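Local coordinates for protein gamma-glutamyltranspeptidase (Ggt) (Helicobacter pylori 26695, PDB 5BPK) that probably transfers the gamma-glutamyl group of glutathione and related compounds to water or amino acids, as an Ntn-hydrolase built from two chains, at residues A88-H91 with N97-L100; K262-V267 with D332-S337; V268-G273 with I344-A349; E297-S302 with K351-I356. All coordinates share one frame; numbering follows the deposited sequence.

Contact 1 (A88-H91 with N97-L100). With EDO (1,2-ethanediol), chain P.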
loop_
_atom_site.group_PDB
_atom_site.type_symbol
_atom_site.label_atom_id
_atom_site.label_comp_id
_atom_site.label_asym_id
_atom_site.label_seq_id
_atom_site.Cartn_x
_atom_site.Cartn_y
_atom_site.Cartn_z
ATOM N N ALA A 88 -2.504 6.333 6.116
ATOM C CA ALA A 88 -1.310 6.909 6.740
ATOM C C ALA A 88 -1.300 6.505 8.196
ATOM O O ALA A 88 -2.270 6.745 8.912
ATOM C CB ALA A 88 -1.307 8.421 6.641
ATOM N N VAL A 89 -0.218 5.868 8.621
ATOM C CA VAL A 89 0.014 5.561 10.017
ATOM C C VAL A 89 1.023 6.604 10.526
ATOM O O VAL A 89 2.085 6.835 9.915
ATOM C CB VAL A 89 0.473 4.099 10.188
ATOM C CG1 VAL A 89 1.038 3.846 11.572
ATOM C CG2 VAL A 89 -0.694 3.165 9.922
ATOM N N ILE A 90 0.669 7.260 11.630
ATOM C CA ILE A 90 1.410 8.431 12.081
ATOM C C ILE A 90 1.753 8.282 13.553
ATOM O O ILE A 90 0.883 7.957 14.351
ATOM C CB ILE A 90 0.592 9.715 11.891
ATOM C CG1 ILE A 90 0.248 9.918 10.403
ATOM C CG2 ILE A 90 1.370 10.914 12.456
ATOM C CD1 ILE A 90 -0.800 10.995 10.128
ATOM N N HIS A 91 3.023 8.498 13.890
ATOM C CA HIS A 91 3.462 8.591 15.280
ATOM C C HIS A 91 3.859 10.040 15.514
ATOM O O HIS A 91 4.676 10.582 14.777
ATOM C CB HIS A 91 4.637 7.650 15.563
ATOM C CG HIS A 91 5.276 7.880 16.897
ATOM N ND1 HIS A 91 4.840 7.267 18.052
ATOM C CD2 HIS A 91 6.297 8.689 17.264
ATOM C CE1 HIS A 91 5.575 7.679 19.070
ATOM N NE2 HIS A 91 6.467 8.541 18.620
ATOM N N ASN A 97 -0.211 7.639 18.677
ATOM C CA ASN A 97 -0.187 6.904 17.413
ATOM C C ASN A 97 -1.584 6.889 16.818
ATOM O O ASN A 97 -2.551 6.540 17.498
ATOM C CB ASN A 97 0.311 5.478 17.626
ATOM C CG ASN A 97 1.688 5.433 18.240
ATOM O OD1 ASN A 97 2.680 5.824 17.615
ATOM N ND2 ASN A 97 1.761 4.973 19.477
ATOM N N VAL A 98 -1.700 7.299 15.557
ATOM C CA VAL A 98 -3.002 7.394 14.913
ATOM C C VAL A 98 -2.920 6.817 13.518
ATOM O O VAL A 98 -1.830 6.713 12.949
ATOM C CB VAL A 98 -3.497 8.859 14.858
ATOM C CG1 VAL A 98 -3.533 9.464 16.272
ATOM C CG2 VAL A 98 -2.623 9.683 13.940
ATOM N N ALA A 99 -4.064 6.394 12.994
ATOM C CA ALA A 99 -4.151 5.838 11.645
ATOM C C ALA A 99 -5.191 6.635 10.886
ATOM O O ALA A 99 -6.296 6.849 11.389
ATOM C CB ALA A 99 -4.536 4.381 11.690
ATOM N N LEU A 100 -4.828 7.113 9.706
ATOM C CA LEU A 100 -5.753 7.822 8.847
ATOM C C LEU A 100 -6.215 6.903 7.713
ATOM O O LEU A 100 -5.408 6.404 6.942
ATOM C CB LEU A 100 -5.095 9.072 8.274
ATOM C CG LEU A 100 -5.949 9.917 7.331
ATOM C CD1 LEU A 100 -7.208 10.421 7.993
ATOM C CD2 LEU A 100 -5.106 11.057 6.762
HETATM C C1 EDO P . 9.471 9.393 18.467
HETATM O O1 EDO P . 10.910 9.340 18.344
HETATM C C2 EDO P . 9.023 10.519 19.389
HETATM O O2 EDO P . 8.040 10.076 20.345
#
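The imidazole of His91 and the carboxamide of Asn97 meet where strand 85-91 of a beta hairpin pairs with strand 97-102, in the antiparallel sheet of an Ntn-hydrolase fold. The two groups cross at a slant, ring and amide planes 33° apart, and His91 ND1 donates to Asn97 OD1 over a short 2.6 Å. The acceptor lies almost in the ring plane, whereas ND1 is tilted from the plane of the amide carbonyl. Both torsions serve this bond: His91 holds CG anti to its own N (chi1 170°), while Asn97 turns CG anti to its carbonyl carbon (chi1 -58°), which carries its amide across toward the other strand. The residues form a non-hydrogen-bonded pair, so their side chains supply a link that the backbone lacks at this position.

On the same face Val89 CG2 approaches Ala99 CB at 4.4 Å. The opposite face is apolar: Ile90 CB rests against Val98 CG2, 3.8 Å away, and Ala88 CB lies beside Leu100 CB. Val98 and Leu100 of this face also pack on Trp263, and helix 139-150 covers it through Met146 and Tyr150. Two hydrogen-bonded pairs, Ala88 with Leu100 and Ile90 with Val98, close the ladder; the bond from Leu100 N to Ala88 O is nearly straight. Along its other edge strand 85-91 pairs with a strand of the other chain, continuing the sheet across the interface. With ND1 engaged by Asn97, His91 NE2 shares a hydrogen bond of 2.8 Å with O2 of a bound ethanediol.

Contact 2 (K262-V267 with D332-S337). With EDO (1,2-ethanediol), chain M.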
loop_
_atom_site.group_PDB
_atom_site.type_symbol
_atom_site.label_atom_id
_atom_site.label_comp_id
_atom_site.label_asym_id
_atom_site.label_seq_id
_atom_site.Cartn_x
_atom_site.Cartn_y
_atom_site.Cartn_z
ATOM N N LYS A 262 -11.482 8.842 7.831
ATOM C CA LYS A 262 -11.691 8.452 9.212
ATOM C C LYS A 262 -10.368 8.341 9.938
ATOM O O LYS A 262 -9.449 7.660 9.486
ATOM C CB LYS A 262 -12.450 7.142 9.291
ATOM C CG LYS A 262 -13.898 7.314 8.818
ATOM C CD LYS A 262 -14.779 6.139 9.158
ATOM C CE LYS A 262 -14.887 5.898 10.651
ATOM N NZ LYS A 262 -16.082 5.062 10.980
ATOM N N TRP A 263 -10.260 9.048 11.059
ATOM C CA TRP A 263 -9.153 8.839 11.979
ATOM C C TRP A 263 -9.477 7.645 12.852
ATOM O O TRP A 263 -10.460 7.657 13.601
ATOM C CB TRP A 263 -8.920 10.066 12.847
ATOM C CG TRP A 263 -8.471 11.248 12.081
ATOM C CD1 TRP A 263 -9.235 12.299 11.670
ATOM C CD2 TRP A 263 -7.143 11.512 11.625
ATOM N NE1 TRP A 263 -8.466 13.201 10.979
ATOM C CE2 TRP A 263 -7.173 12.751 10.943
ATOM C CE3 TRP A 263 -5.927 10.834 11.737
ATOM C CZ2 TRP A 263 -6.026 13.321 10.375
ATOM C CZ3 TRP A 263 -4.797 11.401 11.183
ATOM C CH2 TRP A 263 -4.855 12.629 10.502
ATOM N N ARG A 264 -8.661 6.607 12.739
ATOM C CA ARG A 264 -8.903 5.354 13.423
ATOM C C ARG A 264 -7.755 5.046 14.362
ATOM O O ARG A 264 -6.631 5.523 14.178
ATOM C CB ARG A 264 -9.055 4.222 12.413
ATOM C CG ARG A 264 -10.135 4.461 11.355
ATOM C CD ARG A 264 -10.423 3.186 10.627
ATOM N NE ARG A 264 -11.378 3.257 9.523
ATOM C CZ ARG A 264 -12.666 2.919 9.604
ATOM N NH1 ARG A 264 -13.201 2.550 10.760
ATOM N NH2 ARG A 264 -13.431 2.953 8.513
ATOM N N LYS A 265 -8.031 4.202 15.345
ATOM C CA LYS A 265 -6.977 3.632 16.151
ATOM C C LYS A 265 -6.186 2.653 15.289
ATOM O O LYS A 265 -6.776 1.858 14.548
ATOM C CB LYS A 265 -7.552 2.907 17.350
ATOM C CG LYS A 265 -8.189 3.830 18.377
ATOM C CD LYS A 265 -8.584 3.039 19.604
ATOM C CE LYS A 265 -9.331 3.882 20.618
ATOM N NZ LYS A 265 -9.722 3.062 21.804
ATOM N N PRO A 266 -4.851 2.744 15.333
ATOM C CA PRO A 266 -4.068 1.721 14.665
ATOM C C PRO A 266 -4.207 0.391 15.377
ATOM O O PRO A 266 -4.625 0.345 16.539
ATOM C CB PRO A 266 -2.625 2.229 14.787
ATOM C CG PRO A 266 -2.622 3.142 15.926
ATOM C CD PRO A 266 -4.014 3.660 16.130
ATOM N N VAL A 267 -3.865 -0.681 14.682
ATOM C CA VAL A 267 -3.683 -1.957 15.344
ATOM C C VAL A 267 -2.258 -1.980 15.907
ATOM O O VAL A 267 -1.294 -1.567 15.240
ATOM C CB VAL A 267 -3.996 -3.154 14.420
ATOM C CG1 VAL A 267 -3.105 -3.179 13.193
ATOM C CG2 VAL A 267 -3.893 -4.461 15.197
ATOM N N ASP A 332 -14.440 -4.200 6.001
ATOM C CA ASP A 332 -14.643 -2.881 6.617
ATOM C C ASP A 332 -15.453 -3.055 7.910
ATOM O O ASP A 332 -16.631 -3.407 7.868
ATOM C CB ASP A 332 -15.387 -1.987 5.621
ATOM C CG ASP A 332 -15.588 -0.564 6.108
ATOM O OD1 ASP A 332 -15.302 -0.243 7.284
ATOM O OD2 ASP A 332 -16.060 0.246 5.273
ATOM N N ALA A 333 -14.823 -2.770 9.049
ATOM C CA ALA A 333 -15.450 -2.951 10.358
ATOM C C ALA A 333 -16.629 -2.018 10.617
ATOM O O ALA A 333 -17.384 -2.215 11.571
ATOM C CB ALA A 333 -14.406 -2.811 11.464
ATOM N N ASP A 334 -16.795 -1.000 9.770
ATOM C CA ASP A 334 -17.976 -0.150 9.858
ATOM C C ASP A 334 -19.233 -0.869 9.366
ATOM O O ASP A 334 -20.339 -0.368 9.582
ATOM C CB ASP A 334 -17.786 1.145 9.057
ATOM C CG ASP A 334 -16.631 2.007 9.569
ATOM O OD1 ASP A 334 -16.040 1.720 10.642
ATOM O OD2 ASP A 334 -16.304 2.982 8.863
ATOM N N PHE A 335 -19.055 -2.012 8.687
ATOM C CA PHE A 335 -20.150 -2.796 8.114
ATOM C C PHE A 335 -20.255 -4.219 8.634
ATOM O O PHE A 335 -21.339 -4.779 8.628
ATOM C CB PHE A 335 -20.029 -2.851 6.584
ATOM C CG PHE A 335 -20.354 -1.547 5.915
ATOM C CD1 PHE A 335 -19.455 -0.501 5.970
ATOM C CD2 PHE A 335 -21.572 -1.346 5.288
ATOM C CE1 PHE A 335 -19.744 0.717 5.396
ATOM C CE2 PHE A 335 -21.864 -0.113 4.694
ATOM C CZ PHE A 335 -20.951 0.907 4.751
ATOM N N VAL A 336 -19.119 -4.815 9.002
ATOM C CA VAL A 336 -19.059 -6.199 9.460
ATOM C C VAL A 336 -18.232 -6.282 10.742
ATOM O O VAL A 336 -17.447 -5.384 11.063
ATOM C CB VAL A 336 -18.465 -7.138 8.373
ATOM C CG1 VAL A 336 -19.285 -7.059 7.100
ATOM C CG2 VAL A 336 -17.005 -6.787 8.078
ATOM N N SER A 337 -18.432 -7.357 11.490
ATOM C CA SER A 337 -17.692 -7.575 12.725
ATOM C C SER A 337 -16.348 -8.214 12.398
ATOM O O SER A 337 -16.301 -9.306 11.829
ATOM C CB SER A 337 -18.484 -8.481 13.664
ATOM O OG SER A 337 -19.634 -7.811 14.157
HETATM C C1 EDO M . -9.913 16.178 9.106
HETATM O O1 EDO M . -10.562 14.998 9.583
HETATM C C2 EDO M . -8.601 16.378 9.856
HETATM O O2 EDO M . -8.096 17.705 9.649
#
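The Arg264 guanidinium overlaps the carboxylate of Asp334 end-on, gripping it with two nitrogens: NH1 reaches Asp334 OD1 at 3.0 Å, close to the guanidinium plane and on the syn side of the carboxylate, and NH2 reaches Asp334 OD2 at 2.9 Å. The grip is skewed, since the guanidinium and carboxylate planes stand 37° apart and the second bond meets OD2 from above the carboxylate plane. Lys262 lays its CE over one face of the guanidinium, offset toward the rim, and its NZ comes to the same Asp334 OD2 at 3.0 Å from the other face of the carboxylate. This oxygen is thus held between two cationic donors, which would probably favour the ionised form of Asp334. A bend at chi3 (61°) curls the lysine chain over its neighbour, whereas the arginine chain runs extended from CG to NE.

Lys262, Arg264, Asp334 and Asp332 form a salt-bridge network between strand 262-271 of the central sheet and the loop that follows helix 309-329. In that loop Asp332 makes an Asx turn, its OD1 accepting from Asp334 N at 3.0 Å. The same OD1 lies 3.9 Å from Arg264 NH2, a long salt bridge of charges alone, because the oxygen sits well out of the guanidinium plane. Asp332 OD2 is taken by the backbone N of Arg69 of the other chain, which ties the turn to the interface. Arg264 NE forms a further salt bridge with Asp101 OD2.

Contact 3 (V268-G273 with I344-A349). With EDO (1,2-ethanediol), chain J.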
loop_
_atom_site.group_PDB
_atom_site.type_symbol
_atom_site.label_atom_id
_atom_site.label_comp_id
_atom_site.label_asym_id
_atom_site.label_seq_id
_atom_site.Cartn_x
_atom_site.Cartn_y
_atom_site.Cartn_z
ATOM N N VAL A 268 -2.154 -2.408 17.162
ATOM C CA VAL A 268 -0.912 -2.346 17.926
ATOM C C VAL A 268 -0.576 -3.715 18.482
ATOM O O VAL A 268 -1.446 -4.442 18.969
ATOM C CB VAL A 268 -1.009 -1.305 19.072
ATOM C CG1 VAL A 268 0.264 -1.292 19.933
ATOM C CG2 VAL A 268 -1.292 0.078 18.496
ATOM N N GLY A 269 0.692 -4.075 18.362
ATOM C CA GLY A 269 1.217 -5.308 18.927
ATOM C C GLY A 269 2.621 -5.132 19.453
ATOM O O GLY A 269 3.148 -4.023 19.497
ATOM N N SER A 270 3.211 -6.237 19.884
ATOM C CA SER A 270 4.586 -6.247 20.368
ATOM C C SER A 270 5.340 -7.420 19.758
ATOM O O SER A 270 4.767 -8.496 19.511
ATOM C CB SER A 270 4.634 -6.341 21.897
ATOM O OG SER A 270 4.040 -7.545 22.369
ATOM N N TYR A 271 6.625 -7.190 19.507
ATOM C CA TYR A 271 7.522 -8.225 19.023
ATOM C C TYR A 271 8.895 -8.021 19.663
ATOM O O TYR A 271 9.593 -7.050 19.372
ATOM C CB TYR A 271 7.611 -8.180 17.503
ATOM C CG TYR A 271 8.372 -9.318 16.871
ATOM C CD1 TYR A 271 7.892 -10.620 16.932
ATOM C CD2 TYR A 271 9.543 -9.085 16.160
ATOM C CE1 TYR A 271 8.578 -11.662 16.333
ATOM C CE2 TYR A 271 10.219 -10.106 15.548
ATOM C CZ TYR A 271 9.730 -11.403 15.630
ATOM O OH TYR A 271 10.403 -12.444 15.027
ATOM N N ARG A 272 9.256 -8.931 20.560
ATOM C CA ARG A 272 10.581 -8.924 21.204
ATOM C C ARG A 272 10.991 -7.572 21.788
ATOM O O ARG A 272 12.131 -7.132 21.621
ATOM C CB ARG A 272 11.648 -9.448 20.228
ATOM C CG ARG A 272 11.238 -10.766 19.552
ATOM C CD ARG A 272 12.421 -11.466 18.924
ATOM N NE ARG A 272 12.001 -12.447 17.941
ATOM C CZ ARG A 272 11.567 -13.676 18.202
ATOM N NH1 ARG A 272 11.508 -14.139 19.449
ATOM N NH2 ARG A 272 11.199 -14.462 17.196
ATOM N N GLY A 273 10.053 -6.918 22.466
ATOM C CA GLY A 273 10.337 -5.662 23.152
ATOM C C GLY A 273 10.098 -4.399 22.340
ATOM O O GLY A 273 10.283 -3.295 22.856
ATOM N N ILE A 344 -4.992 -10.962 16.851
ATOM C CA ILE A 344 -3.691 -10.494 17.346
ATOM C C ILE A 344 -3.394 -10.964 18.767
ATOM O O ILE A 344 -2.393 -10.558 19.357
ATOM C CB ILE A 344 -3.506 -8.944 17.225
ATOM C CG1 ILE A 344 -4.430 -8.154 18.177
ATOM C CG2 ILE A 344 -3.721 -8.509 15.785
ATOM C CD1 ILE A 344 -4.221 -6.635 18.138
ATOM N N ASN A 345 -4.265 -11.808 19.316
ATOM C CA ASN A 345 -4.056 -12.367 20.658
ATOM C C ASN A 345 -2.861 -13.313 20.649
ATOM O O ASN A 345 -2.803 -14.227 19.842
ATOM C CB ASN A 345 -5.319 -13.113 21.100
ATOM C CG ASN A 345 -5.217 -13.679 22.494
ATOM O OD1 ASN A 345 -4.732 -14.790 22.684
ATOM N ND2 ASN A 345 -5.726 -12.943 23.470
ATOM N N LYS A 346 -1.913 -13.101 21.559
ATOM C CA LYS A 346 -0.733 -13.955 21.608
ATOM C C LYS A 346 -1.035 -15.416 21.964
ATOM O O LYS A 346 -0.301 -16.290 21.538
ATOM C CB LYS A 346 0.342 -13.368 22.519
ATOM C CG LYS A 346 0.994 -12.103 21.928
ATOM C CD LYS A 346 2.162 -11.621 22.752
ATOM C CE LYS A 346 2.711 -10.317 22.215
ATOM N NZ LYS A 346 3.492 -10.442 20.950
ATOM N N ALA A 347 -2.120 -15.681 22.698
ATOM C CA ALA A 347 -2.526 -17.062 22.990
ATOM C C ALA A 347 -2.972 -17.800 21.721
ATOM O O ALA A 347 -2.700 -18.992 21.553
ATOM C CB ALA A 347 -3.633 -17.103 24.069
ATOM N N TYR A 348 -3.675 -17.103 20.835
ATOM C CA TYR A 348 -4.044 -17.671 19.539
ATOM C C TYR A 348 -2.796 -17.984 18.708
ATOM O O TYR A 348 -2.699 -19.035 18.069
ATOM C CB TYR A 348 -4.974 -16.692 18.789
ATOM C CG TYR A 348 -5.391 -17.150 17.398
ATOM C CD1 TYR A 348 -5.902 -18.427 17.184
ATOM C CD2 TYR A 348 -5.284 -16.301 16.304
ATOM C CE1 TYR A 348 -6.278 -18.842 15.927
ATOM C CE2 TYR A 348 -5.668 -16.707 15.031
ATOM C CZ TYR A 348 -6.161 -17.972 14.846
ATOM O OH TYR A 348 -6.530 -18.398 13.599
ATOM N N ALA A 349 -1.856 -17.045 18.697
ATOM C CA ALA A 349 -0.597 -17.229 17.980
ATOM C C ALA A 349 0.174 -18.433 18.520
ATOM O O ALA A 349 0.789 -19.177 17.756
ATOM C CB ALA A 349 0.260 -15.972 18.069
HETATM C C1 EDO J . 13.598 -2.864 23.941
HETATM O O1 EDO J . 14.148 -1.541 23.945
HETATM C C2 EDO J . 13.780 -3.496 22.565
HETATM O O2 EDO J . 14.253 -4.841 22.702
HETATM O O HOH W 1 1.441 -8.442 19.719
#
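A chain extended through chi3 and then bent at chi4 (-74°) carries the ammonium of Lys346 to strand 262-271, where Ser270 keeps OG between its backbone N and carbonyl carbon (chi1 62°). The contact joins the end of this sheet strand to the first turn of helix 346-354, whose N-cap is Asn345. Lys346 NZ donates to Ser270 O at 2.7 Å, from above the carbonyl plane instead of along a lone pair. The lysine passes alongside the serine side chain, bringing its CE to 3.1 Å from Ser270 OG. A water extends the link: it accepts from Ser270 N at 2.8 Å and from Lys346 NZ at 3.1 Å, so strand N-H and carbonyl of one residue are both tied to the ammonium. Glu297 and Asn294 supply NZ with further oxygen partners, the first in a salt bridge, which probably stabilises its positive charge.

Two residues earlier in the strand, Ile344 CD1 approaches Val268 O, and Ile290 of helix 285-296 packs against the same isoleucine. Asn345 OD1 caps the helix, accepting from Tyr348 N on a lone pair and weakly from Ala347 N. Beyond Ser270, Arg272 lays CG above the Tyr271 ring centre. Asp110 of the other chain pairs with Arg272 NE and Tyr271 OH, and Arg272 NH2 donates to Tyr271 OH at 3.1 Å.

Contact 4 (E297-S302 with K351-I356)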
loop_
_atom_site.group_PDB
_atom_site.type_symbol
_atom_site.label_atom_id
_atom_site.label_comp_id
_atom_site.label_asym_id
_atom_site.label_seq_id
_atom_site.Cartn_x
_atom_site.Cartn_y
_atom_site.Cartn_z
ATOM N N GLU A 297 7.326 -15.121 17.177
ATOM C CA GLU A 297 7.919 -14.736 18.469
ATOM C C GLU A 297 8.175 -15.946 19.375
ATOM O O GLU A 297 9.038 -15.891 20.273
ATOM C CB GLU A 297 7.025 -13.721 19.195
ATOM C CG GLU A 297 7.742 -12.926 20.266
ATOM C CD GLU A 297 6.835 -11.911 20.978
ATOM O OE1 GLU A 297 5.630 -12.187 21.202
ATOM O OE2 GLU A 297 7.345 -10.841 21.348
ATOM N N ASN A 298 7.426 -17.023 19.153
ATOM C CA ASN A 298 7.601 -18.250 19.930
ATOM C C ASN A 298 8.888 -19.017 19.646
ATOM O O ASN A 298 9.233 -19.947 20.388
ATOM C CB ASN A 298 6.394 -19.164 19.745
ATOM C CG ASN A 298 5.151 -18.616 20.414
ATOM O OD1 ASN A 298 4.989 -18.728 21.636
ATOM N ND2 ASN A 298 4.269 -17.996 19.619
ATOM N N ALA A 299 9.592 -18.633 18.589
ATOM C CA ALA A 299 10.859 -19.251 18.239
ATOM C C ALA A 299 11.999 -18.241 18.397
ATOM O O ALA A 299 11.808 -17.046 18.180
ATOM C CB ALA A 299 10.798 -19.770 16.802
ATOM N N ASP A 300 13.184 -18.721 18.767
ATOM C CA ASP A 300 14.389 -17.892 18.729
ATOM C C ASP A 300 14.938 -17.917 17.304
ATOM O O ASP A 300 15.813 -18.706 16.966
ATOM C CB ASP A 300 15.439 -18.397 19.724
ATOM C CG ASP A 300 16.699 -17.536 19.737
ATOM O OD1 ASP A 300 16.716 -16.471 19.079
ATOM O OD2 ASP A 300 17.672 -17.918 20.421
ATOM N N LEU A 301 14.418 -17.036 16.462
ATOM C CA LEU A 301 14.838 -17.014 15.068
ATOM C C LEU A 301 16.308 -16.600 14.927
ATOM O O LEU A 301 17.012 -17.104 14.050
ATOM C CB LEU A 301 13.936 -16.102 14.243
ATOM C CG LEU A 301 12.451 -16.450 14.182
ATOM C CD1 LEU A 301 11.773 -15.408 13.320
ATOM C CD2 LEU A 301 12.162 -17.858 13.648
ATOM N N SER A 302 16.787 -15.723 15.810
ATOM C CA SER A 302 18.165 -15.228 15.718
ATOM C C SER A 302 19.202 -16.355 15.786
ATOM O O SER A 302 20.287 -16.227 15.231
ATOM C CB SER A 302 18.458 -14.198 16.815
ATOM O OG SER A 302 18.641 -14.824 18.073
ATOM N N LYS A 351 -1.167 -21.101 19.953
ATOM C CA LYS A 351 -1.892 -22.269 19.438
ATOM C C LYS A 351 -1.496 -22.601 17.998
ATOM O O LYS A 351 -1.299 -23.762 17.645
ATOM C CB LYS A 351 -3.407 -22.055 19.529
ATOM C CG LYS A 351 -3.940 -22.203 20.940
ATOM C CD LYS A 351 -5.445 -21.986 21.043
ATOM C CE LYS A 351 -5.862 -21.855 22.510
ATOM N NZ LYS A 351 -7.336 -21.785 22.704
ATOM N N ILE A 352 -1.364 -21.574 17.171
ATOM C CA ILE A 352 -0.882 -21.758 15.812
ATOM C C ILE A 352 0.543 -22.324 15.820
ATOM O O ILE A 352 0.827 -23.351 15.184
ATOM C CB ILE A 352 -0.894 -20.433 14.999
ATOM C CG1 ILE A 352 -2.323 -19.896 14.839
ATOM C CG2 ILE A 352 -0.255 -20.665 13.620
ATOM C CD1 ILE A 352 -2.403 -18.481 14.223
ATOM N N PHE A 353 1.425 -21.675 16.576
ATOM C CA PHE A 353 2.816 -22.118 16.671
ATOM C C PHE A 353 2.923 -23.606 17.054
ATOM O O PHE A 353 3.700 -24.351 16.459
ATOM C CB PHE A 353 3.593 -21.254 17.662
ATOM C CG PHE A 353 5.028 -21.645 17.785
ATOM C CD1 PHE A 353 5.946 -21.271 16.813
ATOM C CD2 PHE A 353 5.461 -22.415 18.859
ATOM C CE1 PHE A 353 7.263 -21.644 16.908
ATOM C CE2 PHE A 353 6.786 -22.784 18.971
ATOM C CZ PHE A 353 7.692 -22.401 17.996
ATOM N N ASP A 354 2.112 -24.033 18.014
ATOM C CA ASP A 354 2.203 -25.401 18.542
ATOM C C ASP A 354 1.787 -26.466 17.514
ATOM O O ASP A 354 2.120 -27.650 17.686
ATOM C CB ASP A 354 1.381 -25.541 19.834
ATOM C CG ASP A 354 2.020 -24.823 21.037
ATOM O OD1 ASP A 354 3.225 -24.489 20.994
ATOM O OD2 ASP A 354 1.311 -24.609 22.048
ATOM N N THR A 355 1.075 -26.061 16.455
ATOM C CA THR A 355 0.718 -26.982 15.360
ATOM C C THR A 355 1.837 -27.166 14.321
ATOM O O THR A 355 1.759 -28.050 13.457
ATOM C CB THR A 355 -0.582 -26.545 14.614
ATOM O OG1 THR A 355 -0.341 -25.349 13.850
ATOM C CG2 THR A 355 -1.727 -26.315 15.598
ATOM N N ILE A 356 2.867 -26.328 14.386
ATOM C CA ILE A 356 3.935 -26.372 13.402
ATOM C C ILE A 356 4.886 -27.516 13.752
ATOM O O ILE A 356 5.457 -27.547 14.842
ATOM C CB ILE A 356 4.689 -25.033 13.304
ATOM C CG1 ILE A 356 3.701 -23.899 13.015
ATOM C CG2 ILE A 356 5.763 -25.105 12.226
ATOM C CD1 ILE A 356 4.297 -22.529 13.074
#
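The loop 297-302, which follows helix 285-296, passes helix 346-354 with the CA atoms of Asn298 and Phe353 7.0 Å apart. Between them the phenyl ring of Phe353 lies with one face turned to Asn298 CB, which sits over its centre, 3.4 Å from the centroid and 11° off the ring normal: a close CH-pi contact. The phenylalanine reaches this place with CG anti to its backbone N (chi1 -179°), directing the ring out from the helix toward the loop. Asn298 runs past it in the opposite sense, its amide plane 26° from that of the ring. Ala299 adds a methyl group obliquely, CB standing 4.0 Å from Phe353 CE1, and it also packs on Ile314 of helix 309-329. Val295 of helix 285-296 also touches the Phe353 side chain. Within the helical segment, Ile352 O accepts from both Thr355 N and Thr355 OG1, the hydroxyl at 2.7 Å. No hydrogen bond crosses between the two segments, so the direct contact probably rests on dispersion and the weak polarity of a methylene over a pi face, while Asn298 ND2 donates to Val295 O in the helix just before the loop.

Strand 262-271 unites three of the contacts: its start serves contact 2, its end serves contact 3, and it neighbours strand 97-102 of contact 1 in the same antiparallel sheet. Contacts 1 and 2 have centres 13 Å apart and meet through Ala99 O and Arg264 N. Contact 3 follows about 20 Å from the centre of each, touching contact 2 where Val267 packs on Ile344. Contacts 3 and 4 share helix 346-354, lie 12 Å apart between centres and are joined by the Lys346-Glu297 salt bridge. Along the chain contact 1 closes first, whereas the segments of contacts 2, 3 and 4 alternate, so the C-terminal loops and helix are fastened back onto the sheet and onto the loop after helix 285-296.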